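Local coordinates for protein carbon monoxide dehydrogenase (Thermococcus sp. AM4, PDB 6T7J) that probably catalyses the ferredoxin-dependent oxidation of carbon monoxide to carbon dioxide at a nickel-iron-sulfur cluster, which in this structure lacks its nickel, at residues A466-K471 and D609-A614; D545-G550 and K626-P631. All coordinates share one frame; numbering follows the deposited sequence.

How the interactions relate
From the N terminus, residues 466-471 come first, followed by 545-550, then 609-614 and finally 626-631. Interaction 1 closes a loop from the first to the third of these and interaction 2 one from the second to the fourth, so the two loops cross. Helix 610-627 takes part in both: its N-terminal part packs against helix 460-471, while its C-terminal end and the tail beyond meet the chain leading into strand 548-552. Together they tie the start of this late helix to helix 460-471, and its end to the turn before strand 548-552, in a domain built on a parallel sheet of Rossmann-like strand order. The two contacts have centres about 18 Å apart and do not touch each other.

Interaction 1 of 2, residues A466-K471 and D609-A614; sequences AKELIK and DPVKAA
E468 and A614 pair up where helix segments 466-471 and 610-614 run side by side, their axes 9.2 Å apart at closest and crossing at -33°, with the CA atoms of E468 and A614 6.2 Å apart. At the centre the two beta carbons meet: E468 CB lies 3.6 Å from A614 CB, and alanine suits the place because a bare methyl lets the helices come this close. E468 does not run straight on into the opposite helix. Its CG sits beside the backbone N, and a bend at chi2 (-66°) folds the chain so that OE2 skirts the CG1 methyl of V611 at 4.1 Å. The other oxygen belongs to the same helix: K471 NZ reaches E468 OE1 at 2.7 Å, on the syn side but tilted 34° out of the carboxylate plane, in a salt bridge one turn along, with a long, weak ion pair from R472 adding to the positive surroundings of OE2. With an alanine here, K471 would probably lose its carboxylate mate and be set free to turn, and V611 CG1 would lose part of its cover. On the buried flank, L469 extends CD2 to within 4.1 Å of A614 O, while its side chain also packs on V446, V474 and V476 of the sheet. The partner helix is started by D609, an N-cap whose OD1 accepts from K612 N at 3.1 Å, nearly straight but from above the carboxylate plane, and more weakly from V611 N. Aspartate is short enough to reach these first-turn amides, and its charge probably complements the positive helix start. The arrangement is that of neighbouring helices on one face of a Rossmann-like alpha/beta domain: helix 460-471 connects parallel strands 444-448 and 474-478, and helix 610-627 follows the last strand, 604-606.

Interaction 2 of 2, residues D545-G550 and K626-P631; sequences DLPAAG and KKLGWP
P547 and L628 set their side chains at about a right angle, and P547 meets W630 in the same crosswise manner, where the tail after the last helix of a Rossmann-like domain folds back toward the start of strand 548-552. The proline is the centre of an inverse gamma turn leading into that strand, and its ring is a rigid, apolar knuckle presented to two larger side chains. Its CD lies 3.7 Å from L628 CD1, while its CG meets the indole obliquely, 3.8 Å from W630 CZ3. Leucine and tryptophan are themselves layered: L628 CD1 rests over one face of the W630 ring, 3.5 Å above its plane and shifted toward the rim. With CG beside its own backbone N and chi2 fully extended (-179°), L628 carries this methyl outward into the angle between proline and indole. The chain can turn there because G629, at a phi of 67°, ends the helix in a Schellman motif, a conformation that favours glycine and brings W630 round beside L628. Behind the proline, L546 faces away from the tail and packs on L532, L535 and L539, whereas W630 also lies against L437 and R438 of helix 431-439. The indole NE1 makes a weak hydrogen bond to a butanediol molecule that probably came from the crystallisation solution. D545 turns its carboxylate to D542 N and offers L628 its backbone instead: D545 O touches the leucine branch, 3.6 Å from L628 CD1 and 3.8 Å from L628 CG.

Interaction 1 of 2, residues A466-K471 and D609-A614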
ATOM      1  N   ALA A 466     -27.968  -4.604  18.149  1.00 51.72           N
ATOM      2  CA  ALA A 466     -27.733  -5.432  19.328  1.00 50.92           C
ATOM      3  C   ALA A 466     -29.042  -5.760  20.044  1.00 56.86           C
ATOM      4  O   ALA A 466     -29.273  -6.912  20.436  1.00 50.49           O
ATOM      5  CB  ALA A 466     -26.759  -4.729  20.273  1.00 45.17           C
ATOM      6  N   LYS A 467     -29.910  -4.757  20.211  1.00 56.66           N
ATOM      7  CA  LYS A 467     -31.193  -4.958  20.876  1.00 55.41           C
ATOM      8  C   LYS A 467     -32.061  -5.946  20.109  1.00 56.84           C
ATOM      9  O   LYS A 467     -32.613  -6.892  20.688  1.00 54.67           O
ATOM     10  CB  LYS A 467     -31.926  -3.622  21.008  1.00 54.05           C
ATOM     11  CG  LYS A 467     -31.499  -2.737  22.162  1.00 53.42           C
ATOM     12  CD  LYS A 467     -32.493  -1.592  22.311  1.00 53.30           C
ATOM     13  CE  LYS A 467     -31.858  -0.350  22.906  1.00 59.98           C
ATOM     14  NZ  LYS A 467     -31.733  -0.444  24.386  1.00 71.63           N
ATOM     15  N   GLU A 468     -32.222  -5.715  18.803  1.00 52.83           N
ATOM     16  CA  GLU A 468     -33.079  -6.575  17.998  1.00 55.51           C
ATOM     17  C   GLU A 468     -32.560  -8.003  17.969  1.00 56.79           C
ATOM     18  O   GLU A 468     -33.351  -8.945  17.848  1.00 58.87           O
ATOM     19  CB  GLU A 468     -33.197  -6.024  16.578  1.00 59.53           C
ATOM     20  CG  GLU A 468     -33.993  -4.733  16.467  1.00 56.37           C
ATOM     21  CD  GLU A 468     -35.457  -4.920  16.817  1.00 63.20           C
ATOM     22  OE1 GLU A 468     -35.947  -4.208  17.720  1.00 61.47           O
ATOM     23  OE2 GLU A 468     -36.117  -5.778  16.192  1.00 66.48           O
ATOM     24  N   LEU A 469     -31.244  -8.189  18.087  1.00 59.97           N
ATOM     25  CA  LEU A 469     -30.704  -9.542  18.098  1.00 59.42           C
ATOM     26  C   LEU A 469     -30.920 -10.218  19.449  1.00 58.08           C
ATOM     27  O   LEU A 469     -31.370 -11.368  19.508  1.00 52.02           O
ATOM     28  CB  LEU A 469     -29.220  -9.521  17.730  1.00 54.92           C
ATOM     29  CG  LEU A 469     -28.929  -9.286  16.245  1.00 51.93           C
ATOM     30  CD1 LEU A 469     -27.439  -9.330  15.973  1.00 48.92           C
ATOM     31  CD2 LEU A 469     -29.664 -10.300  15.380  1.00 54.86           C
ATOM     32  N   ILE A 470     -30.623  -9.516  20.549  1.00 58.10           N
ATOM     33  CA  ILE A 470     -30.746 -10.159  21.856  1.00 56.58           C
ATOM     34  C   ILE A 470     -32.206 -10.402  22.218  1.00 61.84           C
ATOM     35  O   ILE A 470     -32.510 -11.311  23.001  1.00 59.11           O
ATOM     36  CB  ILE A 470     -30.040  -9.347  22.960  1.00 59.39           C
ATOM     37  CG1 ILE A 470     -30.670  -7.964  23.119  1.00 55.54           C
ATOM     38  CG2 ILE A 470     -28.574  -9.229  22.689  1.00 58.18           C
ATOM     39  CD1 ILE A 470     -30.129  -7.194  24.299  1.00 55.98           C
ATOM     40  N   LYS A 471     -33.134  -9.610  21.673  1.00 60.19           N
ATOM     41  CA  LYS A 471     -34.544  -9.872  21.940  1.00 57.31           C
ATOM     42  C   LYS A 471     -35.044 -11.117  21.214  1.00 59.00           C
ATOM     43  O   LYS A 471     -36.058 -11.692  21.623  1.00 56.60           O
ATOM     44  CB  LYS A 471     -35.395  -8.654  21.564  1.00 55.27           C
ATOM     45  CG  LYS A 471     -35.978  -8.695  20.160  1.00 56.79           C
ATOM     46  CD  LYS A 471     -37.163  -7.748  20.021  1.00 57.26           C
ATOM     47  CE  LYS A 471     -36.726  -6.294  20.086  1.00 65.98           C
ATOM     48  NZ  LYS A 471     -37.704  -5.389  19.413  1.00 63.71           N
ATOM     49  N   ASP A 609     -30.139  -0.158   7.206  1.00 57.27           N
ATOM     50  CA  ASP A 609     -31.193  -0.151   8.215  1.00 53.82           C
ATOM     51  C   ASP A 609     -30.888  -1.189   9.286  1.00 53.13           C
ATOM     52  O   ASP A 609     -30.715  -2.370   8.954  1.00 57.13           O
ATOM     53  CB  ASP A 609     -32.547  -0.437   7.585  1.00 59.44           C
ATOM     54  CG  ASP A 609     -33.708  -0.140   8.522  1.00 55.13           C
ATOM     55  OD1 ASP A 609     -33.839  -0.826   9.558  1.00 54.03           O
ATOM     56  OD2 ASP A 609     -34.495   0.779   8.221  1.00 65.47           O
ATOM     57  N   PRO A 610     -30.827  -0.809  10.566  1.00 54.61           N
ATOM     58  CA  PRO A 610     -30.481  -1.803  11.599  1.00 51.78           C
ATOM     59  C   PRO A 610     -31.543  -2.871  11.794  1.00 54.33           C
ATOM     60  O   PRO A 610     -31.201  -4.030  12.049  1.00 49.75           O
ATOM     61  CB  PRO A 610     -30.295  -0.952  12.865  1.00 48.44           C
ATOM     62  CG  PRO A 610     -30.278   0.468  12.411  1.00 47.25           C
ATOM     63  CD  PRO A 610     -31.017   0.538  11.124  1.00 54.15           C
ATOM     64  N   VAL A 611     -32.826  -2.516  11.684  1.00 52.92           N
ATOM     65  CA  VAL A 611     -33.889  -3.494  11.906  1.00 50.75           C
ATOM     66  C   VAL A 611     -33.969  -4.478  10.744  1.00 54.18           C
ATOM     67  O   VAL A 611     -34.115  -5.694  10.944  1.00 51.94           O
ATOM     68  CB  VAL A 611     -35.231  -2.773  12.138  1.00 56.66           C
ATOM     69  CG1 VAL A 611     -36.285  -3.752  12.638  1.00 51.88           C
ATOM     70  CG2 VAL A 611     -35.049  -1.626  13.121  1.00 50.48           C
ATOM     71  N   LYS A 612     -33.880  -3.968   9.511  1.00 56.07           N
ATOM     72  CA  LYS A 612     -33.803  -4.838   8.341  1.00 53.19           C
ATOM     73  C   LYS A 612     -32.614  -5.785   8.444  1.00 53.89           C
ATOM     74  O   LYS A 612     -32.736  -6.991   8.186  1.00 56.48           O
ATOM     75  CB  LYS A 612     -33.697  -3.991   7.072  1.00 59.83           C
ATOM     76  CG  LYS A 612     -35.020  -3.593   6.445  1.00 65.79           C
ATOM     77  CD  LYS A 612     -34.879  -3.483   4.931  1.00 69.12           C
ATOM     78  CE  LYS A 612     -35.882  -2.505   4.342  1.00 75.83           C
ATOM     79  NZ  LYS A 612     -35.220  -1.473   3.493  1.00 78.55           N
ATOM     80  N   ALA A 613     -31.447  -5.245   8.808  1.00 53.83           N
ATOM     81  CA  ALA A 613     -30.251  -6.068   8.938  1.00 52.29           C
ATOM     82  C   ALA A 613     -30.415  -7.110  10.034  1.00 49.81           C
ATOM     83  O   ALA A 613     -29.935  -8.241   9.902  1.00 52.96           O
ATOM     84  CB  ALA A 613     -29.035  -5.185   9.212  1.00 51.57           C
ATOM     85  N   ALA A 614     -31.089  -6.747  11.127  1.00 51.33           N
ATOM     86  CA  ALA A 614     -31.358  -7.713  12.186  1.00 52.35           C
ATOM     87  C   ALA A 614     -32.222  -8.855  11.676  1.00 51.31           C
ATOM     88  O   ALA A 614     -31.952 -10.026  11.967  1.00 55.74           O
ATOM     89  CB  ALA A 614     -32.032  -7.022  13.368  1.00 54.32           C
TER

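Interaction 2 of 2, residues D545-G550 and K626-P631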
ATOM      1  N   ASP A 545     -20.711 -23.323   8.734  1.00 53.92           N
ATOM      2  CA  ASP A 545     -21.952 -23.996   9.096  1.00 53.29           C
ATOM      3  C   ASP A 545     -22.543 -23.505  10.411  1.00 57.70           C
ATOM      4  O   ASP A 545     -23.690 -23.847  10.717  1.00 62.11           O
ATOM      5  CB  ASP A 545     -21.747 -25.513   9.193  1.00 49.60           C
ATOM      6  CG  ASP A 545     -20.946 -26.075   8.043  1.00 53.89           C
ATOM      7  OD1 ASP A 545     -21.343 -25.868   6.878  1.00 53.49           O
ATOM      8  OD2 ASP A 545     -19.922 -26.738   8.308  1.00 59.56           O
ATOM      9  N   LEU A 546     -21.798 -22.729  11.195  1.00 53.77           N
ATOM     10  CA  LEU A 546     -22.302 -22.277  12.482  1.00 54.16           C
ATOM     11  C   LEU A 546     -23.490 -21.335  12.293  1.00 54.71           C
ATOM     12  O   LEU A 546     -23.541 -20.572  11.324  1.00 53.60           O
ATOM     13  CB  LEU A 546     -21.209 -21.562  13.272  1.00 49.79           C
ATOM     14  CG  LEU A 546     -19.964 -22.348  13.684  1.00 51.04           C
ATOM     15  CD1 LEU A 546     -18.997 -21.443  14.428  1.00 53.43           C
ATOM     16  CD2 LEU A 546     -20.334 -23.554  14.536  1.00 53.78           C
ATOM     17  N   PRO A 547     -24.467 -21.377  13.200  1.00 59.27           N
ATOM     18  CA  PRO A 547     -25.529 -20.349  13.203  1.00 57.52           C
ATOM     19  C   PRO A 547     -24.991 -19.042  13.782  1.00 56.72           C
ATOM     20  O   PRO A 547     -25.139 -18.715  14.960  1.00 55.00           O
ATOM     21  CB  PRO A 547     -26.610 -20.982  14.080  1.00 57.07           C
ATOM     22  CG  PRO A 547     -25.858 -21.873  15.013  1.00 59.62           C
ATOM     23  CD  PRO A 547     -24.672 -22.396  14.245  1.00 62.04           C
ATOM     24  N   ALA A 548     -24.324 -18.271  12.926  1.00 56.29           N
ATOM     25  CA  ALA A 548     -23.624 -17.081  13.381  1.00 56.11           C
ATOM     26  C   ALA A 548     -23.565 -16.057  12.260  1.00 54.96           C
ATOM     27  O   ALA A 548     -23.783 -16.372  11.087  1.00 50.98           O
ATOM     28  CB  ALA A 548     -22.209 -17.413  13.871  1.00 48.79           C
ATOM     29  N   ALA A 549     -23.259 -14.819  12.643  1.00 53.10           N
ATOM     30  CA  ALA A 549     -23.104 -13.727  11.697  1.00 52.86           C
ATOM     31  C   ALA A 549     -22.183 -12.677  12.302  1.00 51.03           C
ATOM     32  O   ALA A 549     -21.879 -12.699  13.495  1.00 51.82           O
ATOM     33  CB  ALA A 549     -24.457 -13.113  11.320  1.00 48.08           C
ATOM     34  N   GLY A 550     -21.722 -11.762  11.451  1.00 46.61           N
ATOM     35  CA  GLY A 550     -20.980 -10.609  11.904  1.00 45.20           C
ATOM     36  C   GLY A 550     -21.572  -9.352  11.299  1.00 49.65           C
ATOM     37  O   GLY A 550     -22.314  -9.404  10.321  1.00 46.66           O
ATOM     38  N   LYS A 626     -31.401 -24.756  10.411  1.00 64.69           N
ATOM     39  CA  LYS A 626     -32.098 -25.778   9.638  1.00 63.47           C
ATOM     40  C   LYS A 626     -31.113 -26.709   8.940  1.00 64.11           C
ATOM     41  O   LYS A 626     -31.338 -27.922   8.869  1.00 66.70           O
ATOM     42  CB  LYS A 626     -33.036 -25.124   8.621  1.00 61.91           C
ATOM     43  CG  LYS A 626     -34.205 -24.377   9.246  1.00 70.30           C
ATOM     44  CD  LYS A 626     -35.098 -23.726   8.192  1.00 71.46           C
ATOM     45  CE  LYS A 626     -34.440 -22.497   7.577  1.00 66.94           C
ATOM     46  NZ  LYS A 626     -35.431 -21.451   7.182  1.00 57.75           N
ATOM     47  N   LYS A 627     -30.007 -26.162   8.427  1.00 60.98           N
ATOM     48  CA  LYS A 627     -29.008 -27.004   7.777  1.00 60.86           C
ATOM     49  C   LYS A 627     -28.275 -27.906   8.764  1.00 65.01           C
ATOM     50  O   LYS A 627     -27.703 -28.921   8.350  1.00 64.70           O
ATOM     51  CB  LYS A 627     -28.006 -26.138   7.014  1.00 58.82           C
ATOM     52  CG  LYS A 627     -28.598 -25.410   5.819  1.00 61.04           C
ATOM     53  CD  LYS A 627     -27.515 -24.732   4.993  1.00 65.49           C
ATOM     54  CE  LYS A 627     -28.111 -23.879   3.884  1.00 66.82           C
ATOM     55  NZ  LYS A 627     -28.897 -24.692   2.910  1.00 74.89           N
ATOM     56  N   LEU A 628     -28.276 -27.564  10.049  1.00 63.86           N
ATOM     57  CA  LEU A 628     -27.618 -28.360  11.077  1.00 64.27           C
ATOM     58  C   LEU A 628     -28.524 -29.429  11.675  1.00 69.86           C
ATOM     59  O   LEU A 628     -28.095 -30.140  12.591  1.00 67.12           O
ATOM     60  CB  LEU A 628     -27.101 -27.450  12.197  1.00 61.51           C
ATOM     61  CG  LEU A 628     -25.776 -26.725  11.964  1.00 60.28           C
ATOM     62  CD1 LEU A 628     -25.420 -25.885  13.177  1.00 58.92           C
ATOM     63  CD2 LEU A 628     -24.665 -27.712  11.646  1.00 55.88           C
ATOM     64  N   GLY A 629     -29.756 -29.561  11.188  1.00 67.27           N
ATOM     65  CA  GLY A 629     -30.682 -30.507  11.774  1.00 66.79           C
ATOM     66  C   GLY A 629     -31.124 -30.160  13.175  1.00 67.99           C
ATOM     67  O   GLY A 629     -31.620 -31.031  13.894  1.00 70.55           O
ATOM     68  N   TRP A 630     -30.957 -28.911  13.586  1.00 65.43           N
ATOM     69  CA  TRP A 630     -31.319 -28.467  14.921  1.00 69.22           C
ATOM     70  C   TRP A 630     -32.743 -27.936  14.940  1.00 63.37           C
ATOM     71  O   TRP A 630     -33.296 -27.568  13.898  1.00 61.56           O
ATOM     72  CB  TRP A 630     -30.353 -27.381  15.391  1.00 68.80           C
ATOM     73  CG  TRP A 630     -28.965 -27.873  15.652  1.00 66.50           C
ATOM     74  CD1 TRP A 630     -28.517 -29.157  15.553  1.00 68.81           C
ATOM     75  CD2 TRP A 630     -27.839 -27.084  16.055  1.00 64.40           C
ATOM     76  NE1 TRP A 630     -27.182 -29.219  15.870  1.00 70.68           N
ATOM     77  CE2 TRP A 630     -26.742 -27.958  16.180  1.00 67.74           C
ATOM     78  CE3 TRP A 630     -27.653 -25.724  16.318  1.00 67.11           C
ATOM     79  CZ2 TRP A 630     -25.476 -27.517  16.560  1.00 68.60           C
ATOM     80  CZ3 TRP A 630     -26.395 -25.289  16.696  1.00 68.64           C
ATOM     81  CH2 TRP A 630     -25.323 -26.182  16.814  1.00 67.60           C
ATOM     82  N   PRO A 631     -33.378 -27.886  16.122  1.00 62.98           N
ATOM     83  CA  PRO A 631     -34.704 -27.271  16.233  1.00 61.83           C
ATOM     84  C   PRO A 631     -34.685 -25.787  15.902  1.00 58.33           C
ATOM     85  O   PRO A 631     -33.618 -25.218  15.679  1.00 63.91           O
ATOM     86  CB  PRO A 631     -35.077 -27.494  17.705  1.00 66.13           C
ATOM     87  CG  PRO A 631     -33.783 -27.761  18.397  1.00 60.06           C
ATOM     88  CD  PRO A 631     -32.950 -28.490  17.394  1.00 64.43           C
TER